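Local structure of ribonucleotide monophosphatase NagD (2C4N) at residues 73-78 with 93-98; 39-44 with 180-185; 13-18 with 57-62; 239-242 with 247-250; 158-163 with 169-174. The protein removes phosphate from ribonucleoside 5'-monophosphates with the help of magnesium, as a HAD-superfamily phosphatase that probably accepts a wide range of other phosphate compounds. All blocks are in the same frame, centred on the assembly; numbering follows the deposited sequence.

Contact 1 (73-78 with 93-98)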
# COMPACT_ATOMS: atom_id res chain seq x y z
N MET A 73 -2.37 26.12 12.99
CA MET A 73 -3.09 26.56 14.18
C MET A 73 -3.75 25.36 14.84
O MET A 73 -3.72 25.21 16.06
CB MET A 73 -4.15 27.60 13.79
CG MET A 73 -3.57 28.85 13.15
SD MET A 73 -4.86 29.95 12.59
CE MET A 73 -3.92 31.26 11.81
N ALA A 74 -4.35 24.51 14.01
CA ALA A 74 -5.03 23.31 14.50
C ALA A 74 -4.04 22.37 15.17
O ALA A 74 -4.36 21.75 16.19
CB ALA A 74 -5.74 22.60 13.34
N THR A 75 -2.84 22.27 14.61
CA THR A 75 -1.81 21.40 15.19
C THR A 75 -1.39 21.94 16.55
O THR A 75 -1.21 21.19 17.50
CB THR A 75 -0.58 21.31 14.27
OG1 THR A 75 -0.95 20.66 13.04
CG2 THR A 75 0.54 20.53 14.94
N ALA A 76 -1.24 23.26 16.65
CA ALA A 76 -0.86 23.88 17.91
C ALA A 76 -1.96 23.63 18.94
O ALA A 76 -1.68 23.31 20.09
CB ALA A 76 -0.63 25.39 17.73
N ASP A 77 -3.21 23.78 18.51
CA ASP A 77 -4.35 23.56 19.41
C ASP A 77 -4.39 22.11 19.87
O ASP A 77 -4.76 21.83 21.01
CB ASP A 77 -5.67 23.91 18.72
CG ASP A 77 -5.92 25.41 18.66
OD1 ASP A 77 -5.35 26.14 19.50
OD2 ASP A 77 -6.70 25.86 17.79
N PHE A 78 -4.03 21.20 18.98
CA PHE A 78 -4.01 19.78 19.29
C PHE A 78 -2.95 19.50 20.36
O PHE A 78 -3.20 18.80 21.34
CB PHE A 78 -3.71 18.99 18.01
CG PHE A 78 -3.44 17.52 18.24
CD1 PHE A 78 -2.19 17.09 18.66
CD2 PHE A 78 -4.44 16.58 18.03
CE1 PHE A 78 -1.93 15.73 18.87
CE2 PHE A 78 -4.19 15.22 18.24
CZ PHE A 78 -2.93 14.80 18.66
N GLY A 93 8.33 29.11 9.79
CA GLY A 93 7.35 30.17 9.85
C GLY A 93 6.20 30.03 10.82
O GLY A 93 6.40 29.82 12.02
N ALA A 94 4.99 30.17 10.29
CA ALA A 94 3.75 30.11 11.06
C ALA A 94 3.67 29.00 12.10
O ALA A 94 3.38 29.26 13.27
CB ALA A 94 2.57 30.01 10.11
N LEU A 95 3.92 27.76 11.68
CA LEU A 95 3.87 26.62 12.59
C LEU A 95 4.80 26.80 13.79
O LEU A 95 4.41 26.54 14.93
CB LEU A 95 4.23 25.33 11.85
CG LEU A 95 4.30 24.07 12.72
CD1 LEU A 95 2.92 23.77 13.31
CD2 LEU A 95 4.80 22.89 11.89
N ILE A 96 6.02 27.23 13.52
CA ILE A 96 7.01 27.43 14.58
C ILE A 96 6.51 28.42 15.63
O ILE A 96 6.57 28.15 16.83
CB ILE A 96 8.36 27.93 14.02
CG1 ILE A 96 8.92 26.91 13.02
CG2 ILE A 96 9.35 28.16 15.16
CD1 ILE A 96 9.32 25.58 13.63
N HIS A 97 6.03 29.57 15.18
CA HIS A 97 5.54 30.60 16.09
C HIS A 97 4.35 30.10 16.90
O HIS A 97 4.24 30.38 18.09
CB HIS A 97 5.17 31.86 15.32
CG HIS A 97 4.94 33.04 16.20
ND1 HIS A 97 5.94 33.63 16.94
CD2 HIS A 97 3.81 33.73 16.50
CE1 HIS A 97 5.44 34.62 17.65
NE2 HIS A 97 4.15 34.70 17.40
N GLU A 98 3.44 29.38 16.24
CA GLU A 98 2.27 28.84 16.91
C GLU A 98 2.67 27.88 18.02
O GLU A 98 2.08 27.90 19.10
CB GLU A 98 1.37 28.10 15.91
CG GLU A 98 0.61 29.00 14.95
CD GLU A 98 -0.45 29.85 15.64
OE1 GLU A 98 -1.29 29.29 16.38
OE2 GLU A 98 -0.44 31.08 15.44

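Contact 2 (39-44 with 180-185). With PO4 (phosphate ion), chain D.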
# COMPACT_ATOMS: atom_id res chain seq x y z
N VAL A 39 -15.50 30.44 10.02
CA VAL A 39 -14.12 29.98 10.04
C VAL A 39 -13.71 29.70 8.60
O VAL A 39 -14.41 28.98 7.88
CB VAL A 39 -13.95 28.68 10.86
CG1 VAL A 39 -12.58 28.08 10.61
CG2 VAL A 39 -14.13 28.98 12.34
N LEU A 40 -12.61 30.32 8.17
CA LEU A 40 -12.09 30.10 6.83
C LEU A 40 -10.95 29.12 7.02
O LEU A 40 -9.91 29.45 7.59
CB LEU A 40 -11.61 31.42 6.21
CG LEU A 40 -12.73 32.47 6.07
CD1 LEU A 40 -12.21 33.65 5.25
CD2 LEU A 40 -13.95 31.85 5.39
N LEU A 41 -11.16 27.91 6.54
CA LEU A 41 -10.22 26.81 6.71
C LEU A 41 -9.30 26.51 5.54
O LEU A 41 -9.69 26.60 4.38
CB LEU A 41 -11.02 25.55 7.05
CG LEU A 41 -10.27 24.24 7.33
CD1 LEU A 41 -9.66 24.30 8.73
CD2 LEU A 41 -11.24 23.07 7.22
N THR A 42 -8.06 26.15 5.87
CA THR A 42 -7.11 25.74 4.85
C THR A 42 -6.21 24.67 5.44
O THR A 42 -5.80 24.75 6.60
CB THR A 42 -6.22 26.89 4.33
OG1 THR A 42 -5.29 26.35 3.38
CG2 THR A 42 -5.45 27.57 5.45
N ASN A 43 -5.92 23.65 4.64
CA ASN A 43 -5.08 22.55 5.07
C ASN A 43 -3.61 22.90 5.10
O ASN A 43 -2.81 22.16 5.67
CB ASN A 43 -5.30 21.35 4.15
CG ASN A 43 -5.82 20.15 4.89
OD1 ASN A 43 -6.58 20.29 5.86
ND2 ASN A 43 -5.45 18.96 4.43
N TYR A 44 -3.24 24.02 4.48
CA TYR A 44 -1.84 24.40 4.44
C TYR A 44 -1.42 25.21 5.66
O TYR A 44 -2.15 26.06 6.15
CB TYR A 44 -1.53 25.09 3.10
CG TYR A 44 -1.69 24.10 1.95
CD1 TYR A 44 -2.93 23.91 1.33
CD2 TYR A 44 -0.63 23.28 1.55
CE1 TYR A 44 -3.11 22.94 0.35
CE2 TYR A 44 -0.80 22.30 0.57
CZ TYR A 44 -2.04 22.13 -0.03
OH TYR A 44 -2.21 21.16 -1.00
N TRP A 180 -11.03 15.41 13.06
CA TRP A 180 -10.62 16.20 14.22
C TRP A 180 -10.48 17.70 13.96
O TRP A 180 -10.89 18.51 14.78
CB TRP A 180 -9.30 15.68 14.80
CG TRP A 180 -8.97 16.36 16.09
CD1 TRP A 180 -9.42 16.01 17.33
CD2 TRP A 180 -8.22 17.56 16.26
NE1 TRP A 180 -9.00 16.92 18.27
CE2 TRP A 180 -8.26 17.89 17.64
CE3 TRP A 180 -7.52 18.40 15.39
CZ2 TRP A 180 -7.63 19.02 18.16
CZ3 TRP A 180 -6.89 19.53 15.91
CH2 TRP A 180 -6.95 19.82 17.28
N ILE A 181 -9.91 18.07 12.82
CA ILE A 181 -9.75 19.49 12.53
C ILE A 181 -11.10 20.21 12.43
O ILE A 181 -11.20 21.40 12.70
CB ILE A 181 -8.93 19.74 11.25
CG1 ILE A 181 -8.51 21.22 11.19
CG2 ILE A 181 -9.74 19.38 10.01
CD1 ILE A 181 -7.46 21.52 10.16
N ILE A 182 -12.14 19.47 12.06
CA ILE A 182 -13.48 20.05 11.97
C ILE A 182 -13.95 20.29 13.41
O ILE A 182 -14.59 21.30 13.71
CB ILE A 182 -14.46 19.09 11.24
CG1 ILE A 182 -13.97 18.81 9.82
CG2 ILE A 182 -15.86 19.70 11.21
CD1 ILE A 182 -13.74 20.06 8.97
N ARG A 183 -13.64 19.34 14.29
CA ARG A 183 -14.00 19.47 15.70
C ARG A 183 -13.30 20.70 16.28
O ARG A 183 -13.90 21.47 17.02
CB ARG A 183 -13.56 18.22 16.48
CG ARG A 183 -14.71 17.28 16.82
CD ARG A 183 -15.74 18.01 17.67
NE ARG A 183 -17.10 17.60 17.35
CZ ARG A 183 -18.18 18.24 17.76
NH1 ARG A 183 -18.06 19.33 18.51
NH2 ARG A 183 -19.38 17.81 17.42
N ALA A 184 -12.03 20.86 15.93
CA ALA A 184 -11.24 22.00 16.39
C ALA A 184 -11.85 23.30 15.90
O ALA A 184 -11.90 24.29 16.62
CB ALA A 184 -9.80 21.87 15.90
N ALA A 185 -12.32 23.30 14.66
CA ALA A 185 -12.93 24.48 14.07
C ALA A 185 -14.23 24.82 14.80
O ALA A 185 -14.53 25.99 15.06
CB ALA A 185 -13.19 24.26 12.58
P PO4 D . -7.30 24.28 0.99
O1 PO4 D . -7.70 25.61 1.50
O2 PO4 D . -7.45 23.27 2.07
O3 PO4 D . -8.15 23.91 -0.15
O4 PO4 D . -5.88 24.32 0.55

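Contact 3 (13-18 with 57-62)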
# COMPACT_ATOMS: atom_id res chain seq x y z
N VAL A 13 -12.50 27.53 -3.56
CA VAL A 13 -13.82 27.94 -3.09
C VAL A 13 -13.92 29.46 -3.02
O VAL A 13 -14.82 30.07 -3.61
CB VAL A 13 -14.10 27.36 -1.68
CG1 VAL A 13 -15.46 27.84 -1.18
CG2 VAL A 13 -14.04 25.83 -1.71
N LEU A 14 -13.00 30.08 -2.29
CA LEU A 14 -13.00 31.53 -2.12
C LEU A 14 -11.88 32.16 -2.94
O LEU A 14 -12.00 33.29 -3.42
CB LEU A 14 -12.82 31.89 -0.64
CG LEU A 14 -13.93 31.41 0.30
CD1 LEU A 14 -13.59 31.74 1.75
CD2 LEU A 14 -15.24 32.07 -0.10
N MET A 15 -10.79 31.43 -3.07
CA MET A 15 -9.63 31.87 -3.83
C MET A 15 -9.15 30.87 -4.88
O MET A 15 -9.11 29.71 -4.66
CB MET A 15 -8.47 32.19 -2.91
CG MET A 15 -8.78 33.19 -1.88
SD MET A 15 -8.99 34.85 -2.44
CE MET A 15 -7.44 35.14 -2.64
N HIS A 16 -8.74 31.39 -6.03
CA HIS A 16 -7.85 30.71 -6.90
C HIS A 16 -6.50 31.35 -6.89
O HIS A 16 -6.27 32.36 -7.46
CB HIS A 16 -8.36 30.59 -8.31
CG HIS A 16 -9.57 29.74 -8.45
ND1 HIS A 16 -10.73 30.20 -8.99
CD2 HIS A 16 -9.79 28.46 -8.13
CE1 HIS A 16 -11.62 29.24 -9.00
NE2 HIS A 16 -11.08 28.18 -8.48
N ASP A 17 -5.65 30.69 -6.15
CA ASP A 17 -4.43 31.24 -5.79
C ASP A 17 -4.57 32.59 -5.16
O ASP A 17 -5.10 32.75 -4.12
CB ASP A 17 -3.60 31.39 -7.04
CG ASP A 17 -2.32 30.79 -6.92
OD1 ASP A 17 -1.36 31.50 -6.51
OD2 ASP A 17 -2.24 29.59 -7.24
N ASN A 18 -4.11 33.58 -5.86
CA ASN A 18 -4.19 34.92 -5.36
C ASN A 18 -5.32 35.78 -5.90
O ASN A 18 -5.41 36.94 -5.61
CB ASN A 18 -2.83 35.56 -5.31
CG ASN A 18 -1.85 34.84 -4.37
OD1 ASN A 18 -2.23 34.26 -3.37
ND2 ASN A 18 -0.60 34.90 -4.70
N ALA A 57 -7.36 40.55 1.16
CA ALA A 57 -7.54 41.98 0.94
C ALA A 57 -6.91 42.40 -0.39
O ALA A 57 -7.47 43.22 -1.11
CB ALA A 57 -6.94 42.77 2.09
N THR A 58 -5.76 41.84 -0.71
CA THR A 58 -5.08 42.15 -1.96
C THR A 58 -5.98 41.73 -3.12
O THR A 58 -5.98 42.36 -4.19
CB THR A 58 -3.73 41.40 -2.07
OG1 THR A 58 -2.85 41.82 -1.02
CG2 THR A 58 -3.07 41.66 -3.42
N ALA A 59 -6.75 40.67 -2.90
CA ALA A 59 -7.65 40.14 -3.92
C ALA A 59 -9.01 40.84 -3.89
O ALA A 59 -9.91 40.49 -4.66
CB ALA A 59 -7.84 38.64 -3.72
N GLY A 60 -9.17 41.80 -2.99
CA GLY A 60 -10.42 42.53 -2.92
C GLY A 60 -11.46 42.00 -1.94
O GLY A 60 -12.59 42.46 -1.95
N VAL A 61 -11.08 41.04 -1.10
CA VAL A 61 -12.00 40.48 -0.11
C VAL A 61 -11.54 40.86 1.29
O VAL A 61 -10.44 40.49 1.71
CB VAL A 61 -12.07 38.93 -0.21
CG1 VAL A 61 -13.11 38.41 0.76
CG2 VAL A 61 -12.38 38.51 -1.63
N ASP A 62 -12.38 41.59 2.02
CA ASP A 62 -12.02 42.03 3.36
C ASP A 62 -12.65 41.23 4.50
O ASP A 62 -13.87 41.21 4.65
CB ASP A 62 -12.36 43.51 3.55
CG ASP A 62 -11.65 44.40 2.56
OD1 ASP A 62 -10.49 44.10 2.21
OD2 ASP A 62 -12.24 45.42 2.15

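Contact 4 (239-242 with 247-250)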
# COMPACT_ATOMS: atom_id res chain seq x y z
N TRP A 239 -25.75 19.64 -0.44
CA TRP A 239 -26.05 20.52 -1.58
C TRP A 239 -24.82 20.64 -2.48
O TRP A 239 -23.69 20.40 -2.04
CB TRP A 239 -26.40 21.93 -1.09
CG TRP A 239 -27.63 22.03 -0.26
CD1 TRP A 239 -28.93 22.03 -0.70
CD2 TRP A 239 -27.69 22.18 1.16
NE1 TRP A 239 -29.78 22.18 0.36
CE2 TRP A 239 -29.05 22.28 1.52
CE3 TRP A 239 -26.71 22.24 2.17
CZ2 TRP A 239 -29.47 22.44 2.85
CZ3 TRP A 239 -27.13 22.40 3.49
CH2 TRP A 239 -28.49 22.50 3.81
N ILE A 240 -25.05 21.03 -3.73
CA ILE A 240 -23.97 21.22 -4.70
C ILE A 240 -24.26 22.46 -5.55
O ILE A 240 -25.35 22.61 -6.08
CB ILE A 240 -23.85 20.02 -5.66
CG1 ILE A 240 -23.66 18.72 -4.87
CG2 ILE A 240 -22.66 20.23 -6.60
CD1 ILE A 240 -23.65 17.48 -5.73
N TYR A 241 -23.27 23.35 -5.66
CA TYR A 241 -23.43 24.55 -6.47
C TYR A 241 -22.18 24.79 -7.30
O TYR A 241 -21.10 24.30 -6.96
CB TYR A 241 -23.68 25.79 -5.60
CG TYR A 241 -24.97 25.75 -4.82
CD1 TYR A 241 -24.99 25.33 -3.49
CD2 TYR A 241 -26.18 26.10 -5.42
CE1 TYR A 241 -26.18 25.25 -2.78
CE2 TYR A 241 -27.37 26.02 -4.72
CZ TYR A 241 -27.37 25.60 -3.40
OH TYR A 241 -28.55 25.51 -2.70
N PRO A 242 -22.31 25.52 -8.41
CA PRO A 242 -21.15 25.80 -9.26
C PRO A 242 -20.10 26.55 -8.44
O PRO A 242 -18.91 26.27 -8.55
CB PRO A 242 -21.74 26.67 -10.38
CG PRO A 242 -23.14 26.16 -10.48
CD PRO A 242 -23.55 26.02 -9.04
N ILE A 247 -24.90 29.99 -3.46
CA ILE A 247 -25.28 29.42 -2.17
C ILE A 247 -26.25 30.37 -1.47
O ILE A 247 -25.90 31.53 -1.22
CB ILE A 247 -24.05 29.20 -1.25
CG1 ILE A 247 -23.11 28.16 -1.85
CG2 ILE A 247 -24.50 28.74 0.14
CD1 ILE A 247 -21.84 27.94 -1.03
N ASP A 248 -27.45 29.90 -1.16
CA ASP A 248 -28.44 30.73 -0.47
C ASP A 248 -29.26 29.93 0.53
O ASP A 248 -30.39 30.30 0.86
CB ASP A 248 -29.36 31.43 -1.47
CG ASP A 248 -30.22 30.46 -2.26
OD1 ASP A 248 -30.13 29.23 -2.01
OD2 ASP A 248 -30.99 30.92 -3.12
N VAL A 249 -28.70 28.82 1.00
CA VAL A 249 -29.37 27.97 1.98
C VAL A 249 -28.84 28.33 3.37
O VAL A 249 -29.19 27.69 4.36
CB VAL A 249 -29.13 26.46 1.71
CG1 VAL A 249 -29.74 26.04 0.38
CG2 VAL A 249 -27.65 26.16 1.73
N ILE A 250 -28.00 29.35 3.41
CA ILE A 250 -27.41 29.82 4.66
C ILE A 250 -28.14 31.09 5.10
O ILE A 250 -27.65 32.19 4.78
CB ILE A 250 -25.91 30.13 4.51
CG1 ILE A 250 -25.17 28.90 3.94
CG2 ILE A 250 -25.32 30.52 5.87
CD1 ILE A 250 -23.66 29.04 3.91
OXT ILE A 250 -29.19 30.97 5.75

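Contact 5 (158-163 with 169-174)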
# COMPACT_ATOMS: atom_id res chain seq x y z
N ALA A 158 4.62 14.84 1.36
CA ALA A 158 5.85 14.42 0.68
C ALA A 158 7.04 14.41 1.64
O ALA A 158 7.94 13.58 1.52
CB ALA A 158 6.13 15.35 -0.50
N LEU A 159 7.05 15.35 2.58
CA LEU A 159 8.13 15.43 3.56
C LEU A 159 8.04 14.26 4.53
O LEU A 159 9.05 13.77 5.03
CB LEU A 159 8.08 16.75 4.33
CG LEU A 159 8.05 18.05 3.51
CD1 LEU A 159 8.36 19.23 4.43
CD2 LEU A 159 9.06 17.99 2.39
N CYS A 160 6.82 13.81 4.81
CA CYS A 160 6.64 12.68 5.72
C CYS A 160 7.02 11.35 5.09
O CYS A 160 7.46 10.43 5.78
CB CYS A 160 5.17 12.61 6.18
SG CYS A 160 4.68 13.91 7.33
N ALA A 161 6.85 11.25 3.77
CA ALA A 161 7.13 10.02 3.04
C ALA A 161 8.45 9.34 3.39
O ALA A 161 8.48 8.14 3.69
CB ALA A 161 7.05 10.29 1.54
N GLY A 162 9.55 10.09 3.35
CA GLY A 162 10.85 9.52 3.67
C GLY A 162 10.96 9.10 5.13
O GLY A 162 11.54 8.07 5.45
N ILE A 163 10.39 9.92 6.02
CA ILE A 163 10.41 9.63 7.45
C ILE A 163 9.64 8.35 7.75
O ILE A 163 10.08 7.52 8.54
CB ILE A 163 9.81 10.81 8.25
CG1 ILE A 163 10.66 12.07 8.02
CG2 ILE A 163 9.77 10.46 9.74
CD1 ILE A 163 9.96 13.36 8.41
N ARG A 169 6.70 3.97 10.50
CA ARG A 169 5.53 4.49 11.20
C ARG A 169 4.89 5.65 10.45
O ARG A 169 5.55 6.38 9.72
CB ARG A 169 5.93 4.95 12.60
CG ARG A 169 6.41 3.84 13.52
CD ARG A 169 6.80 4.42 14.87
NE ARG A 169 5.66 5.04 15.53
CZ ARG A 169 5.74 6.02 16.42
NH1 ARG A 169 6.93 6.50 16.77
NH2 ARG A 169 4.64 6.51 16.97
N LYS A 170 3.58 5.80 10.63
CA LYS A 170 2.85 6.87 9.99
C LYS A 170 2.44 7.92 11.01
O LYS A 170 2.20 7.61 12.17
CB LYS A 170 1.61 6.31 9.29
CG LYS A 170 1.96 5.47 8.07
CD LYS A 170 0.72 4.96 7.37
CE LYS A 170 1.04 4.54 5.94
NZ LYS A 170 -0.15 3.94 5.28
N PRO A 171 2.37 9.19 10.58
CA PRO A 171 1.99 10.24 11.52
C PRO A 171 0.49 10.39 11.61
O PRO A 171 -0.26 9.84 10.80
CB PRO A 171 2.62 11.48 10.91
CG PRO A 171 2.34 11.25 9.43
CD PRO A 171 2.69 9.76 9.25
N PHE A 172 0.06 11.14 12.61
CA PHE A 172 -1.34 11.46 12.77
C PHE A 172 -1.43 12.79 12.02
O PHE A 172 -0.76 13.76 12.41
CB PHE A 172 -1.69 11.68 14.24
CG PHE A 172 -3.08 12.22 14.45
CD1 PHE A 172 -4.19 11.39 14.32
CD2 PHE A 172 -3.28 13.57 14.74
CE1 PHE A 172 -5.48 11.90 14.46
CE2 PHE A 172 -4.57 14.08 14.89
CZ PHE A 172 -5.66 13.25 14.75
N TYR A 173 -2.21 12.83 10.95
CA TYR A 173 -2.38 14.06 10.18
C TYR A 173 -3.51 14.85 10.83
O TYR A 173 -4.61 14.33 11.02
CB TYR A 173 -2.73 13.76 8.72
CG TYR A 173 -1.56 13.28 7.89
CD1 TYR A 173 -1.46 11.95 7.48
CD2 TYR A 173 -0.55 14.16 7.51
CE1 TYR A 173 -0.39 11.51 6.70
CE2 TYR A 173 0.53 13.73 6.74
CZ TYR A 173 0.60 12.41 6.34
OH TYR A 173 1.68 12.00 5.58
N VAL A 174 -3.22 16.10 11.17
CA VAL A 174 -4.20 16.95 11.83
C VAL A 174 -5.25 17.51 10.87
O VAL A 174 -6.42 17.64 11.23
CB VAL A 174 -3.50 18.13 12.56
CG1 VAL A 174 -4.53 19.09 13.14
CG2 VAL A 174 -2.59 17.59 13.66

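Contact 1 (73-78 with 93-98)
Ala76 and Glu98 meet where helices 71-80 and 94-101 come close, the Ala76 methyl CB lying 3.8 Å from Glu98 CB. From there the glutamate turns away from the alanine. Its chain bends at chi2 (-67°), and this swings the carboxylate across to Met73, whose CA is 3.9 Å from Glu98 OE1 and whose CG is nearly as close. What meets the carboxylate is thus the root of the methionine, while the rest of Met73 runs on extended, crossing the glutamate at a slant. On the more buried flank Thr75 CG2 faces Leu95 CD1 at 4.3 Å, a looser methyl-to-methyl approach. The Thr75 hydroxyl OG1 is bound to Ser71 O, one turn back in its own helix, with CG2 on the side of Leu95. Leu95 rests in turn on Val89 of strand 86-90. Asp77 shares the outer side with Glu98 but sends its charge elsewhere, to Arg80 in a salt bridge and to Tyr69 OH. The short helical segments run near-parallel, 26° apart, with axes 9.1 Å apart at their closest. Helix 71-80 connects edge strand 68-70 of the HAD core sheet to the first cap strand, 86-90, and here packs against the first cap helix, 94-101.

Contact 2 (39-44 with 180-185)
Leu41 reaches from the core sheet to helix 180-189, where Ile181 and Ile182 receive it. Its CB points at the helix, and CG continues that way, anti to the backbone N (chi1 -178°). There the chain forks. CD1 lies 3.8 Å from Ile181 CD1, with Ile181 CG1 just behind, and CD2 takes the other branch to Ile182 CD1 at 4.3 Å. Two residues back on the same side of the strand, Val39 CG1 faces Ala185 CB at 4.3 Å. Strand and helix segments run nearly antiparallel, 154° apart, and Ile7 of the neighbouring strand 5-9 touches Leu41, Ile182 and Ala185.

Next along the chain comes an anion site. Asn43 N donates to phosphate O2 over 3.0 Å, while Thr42 OG1 lies 3.1 Å from phosphate O1. The same OG1 accepts from Tyr44 N at 3.3 Å in an ST turn, so one hydroxyl meets both ion and loop. A valine in place of Thr42 would probably leave phosphate O1 without this hydroxyl and the Tyr44 N-H without its ST-turn acceptor. Lys176 NZ and Asp11 N also bind the ion, probably a crystallisation additive. A threonine in the strand-to-loop region beside the nucleophile strand fits HAD motif II, consistent with Thr42 and Asn43 binding substrate phosphate.

Contact 3 (13-18 with 57-62)
Met15 and Asn18 touch Ala59 in a small, largely apolar contact at the edge of the core domain, joining the hairpin that follows the catalytic loop to the C-terminal end of helix 49-58. In HAD enzymes this hairpin, here strands 15-16 and 19-20, is the flap beside the active site. Everything converges on a single methyl group. Ala59 CB points at the hairpin and meets Met15 CE at 3.7 Å, with Met15 SD a little farther off at 4.2 Å. The methionine gets there by curling: it bends at chi2 (-71°) and again at chi3 (-76°), bringing its terminal methyl round to the alanine instead of stretching past it. Asn18 contributes through its backbone, its carbonyl O standing 3.5 Å from Ala59 CB in a van der Waals approach.

Ala59 is placed by the way its helix ends. Gly60 takes a positive phi of 93°, where a side chain would strike the preceding carbonyl, and its N bonds back to Ala57 O at 2.9 Å as part of a Schellman motif. Around this point Ala20 of the second flap strand touches Met15, Ala59 and Val61, and Arg55, one turn earlier on the helix, donates from NH2 to Asp17 O.

Methyl packed against methyl excludes water without fixing a direction. A directional tie comes from Arg55, a residue thought to orient Asp11 for proton transfer, so the flap turn and that arginine are likely to be fixed in place together.

Contact 4 (239-242 with 247-250)
Val249 is the bump and Trp239 with Tyr241 the hollow in this surface contact between strand 239-241 and the C-terminal tail. The two aromatic residues stand two apart on the same side of the strand, both with CG beside the backbone N (chi1 near -63°), and the forked valine drops into the angle they make. CG2 comes down over the indole: it lies 3.9 Å from the centroid of the Trp239 six-membered ring and only 7° off the normal, a well-centred CH-pi contact. CG1 sits in the corner between the two, 3.9 Å from Trp239 NE1 and 3.3 Å from Tyr241 OH. It meets the tyrosine at the ring edge, close to its plane, while one ring face is taken by Ile247.

Ile247 lies across that face with its CA 4.2 Å above the centre of the Tyr241 ring, and its CG1 reaches Tyr241 CD1 at 3.8 Å. Asp248, between Ile247 and Val249 in the chain, merely leans over, its OD1 staying 4.1 Å from Tyr241 OH. A serine in place of Trp239 would probably open a gap beneath Val249 CG2 and leave that methyl without its aromatic floor.

Ile218 on strand 216-220 touches Trp239, Tyr241 and Val249 alike, and Ile247 leans on Phe27 of helix 24-33. Farther on, the terminal carboxylate at Ile250 binds Lys34 NZ through O. The chain thus finishes by packing its tail over an outermost strand of the six-stranded parallel sheet, the Rossmann-like core of a HAD phosphatase.

Contact 5 (158-163 with 169-174)
Cys160 has the largest share of this contact, reaching from helix 156-167 to Pro171 and Tyr173. Its thiol stands beside the backbone N (chi1 -71°), and from there SG touches two groups. One is the proline ring, with SG 4.1 Å from Pro171 CG. The other is the tyrosine, whose CE2 lies 4.2 Å from the same sulfur. SG stands 5.3 Å from the centroid of the Tyr173 ring and 61° off its normal, a slanting sulfur-aromatic contact. The phenol end reaches the helix, where Tyr173 OH approaches Cys160 CB to 3.6 Å.

The helix and the strand belong to one beta-alpha-beta unit of the cap domain, made of strand 139-142, helix 156-167 and strand 172-173, and the cysteine side chain fills part of the layer between helix and sheet. Val116 and Ala142 of neighbouring strands touch it there as well.

Pro171 meets the tyrosine too. Its CG sits 3.7 Å above one face of the Tyr173 ring, displaced toward the rim, and is likely to limit the ring's movement on that face. Ala142 and Pro145 touch the tyrosine from the same subunit. Away from the sheet, Ala161 of this helix packs on Ala161 of the third subunit.

Contacts 3 and 4 belong to the core, contact 5 to the cap and contact 1 to their junction, while contact 2 lies near the chain's centre. Contact 3 opens first, at 13-18, and crosses contact 2, since strand 38-42 falls between its segments. Contacts 1 and 5 follow one another before helix 180-189 completes contact 2, and contact 4 ends the chain. Centres of contacts 1 and 2 are 12 Å apart, with Trp180 and Ile181 packed on Ala74; Val174 of contact 5 touches both. Contacts 4 and 5 lie farthest apart, about 35 Å between centres. Contacts 2 and 4 reach the six-stranded sheet without touching; contacts 1, 2 and 5 touch and join core to cap.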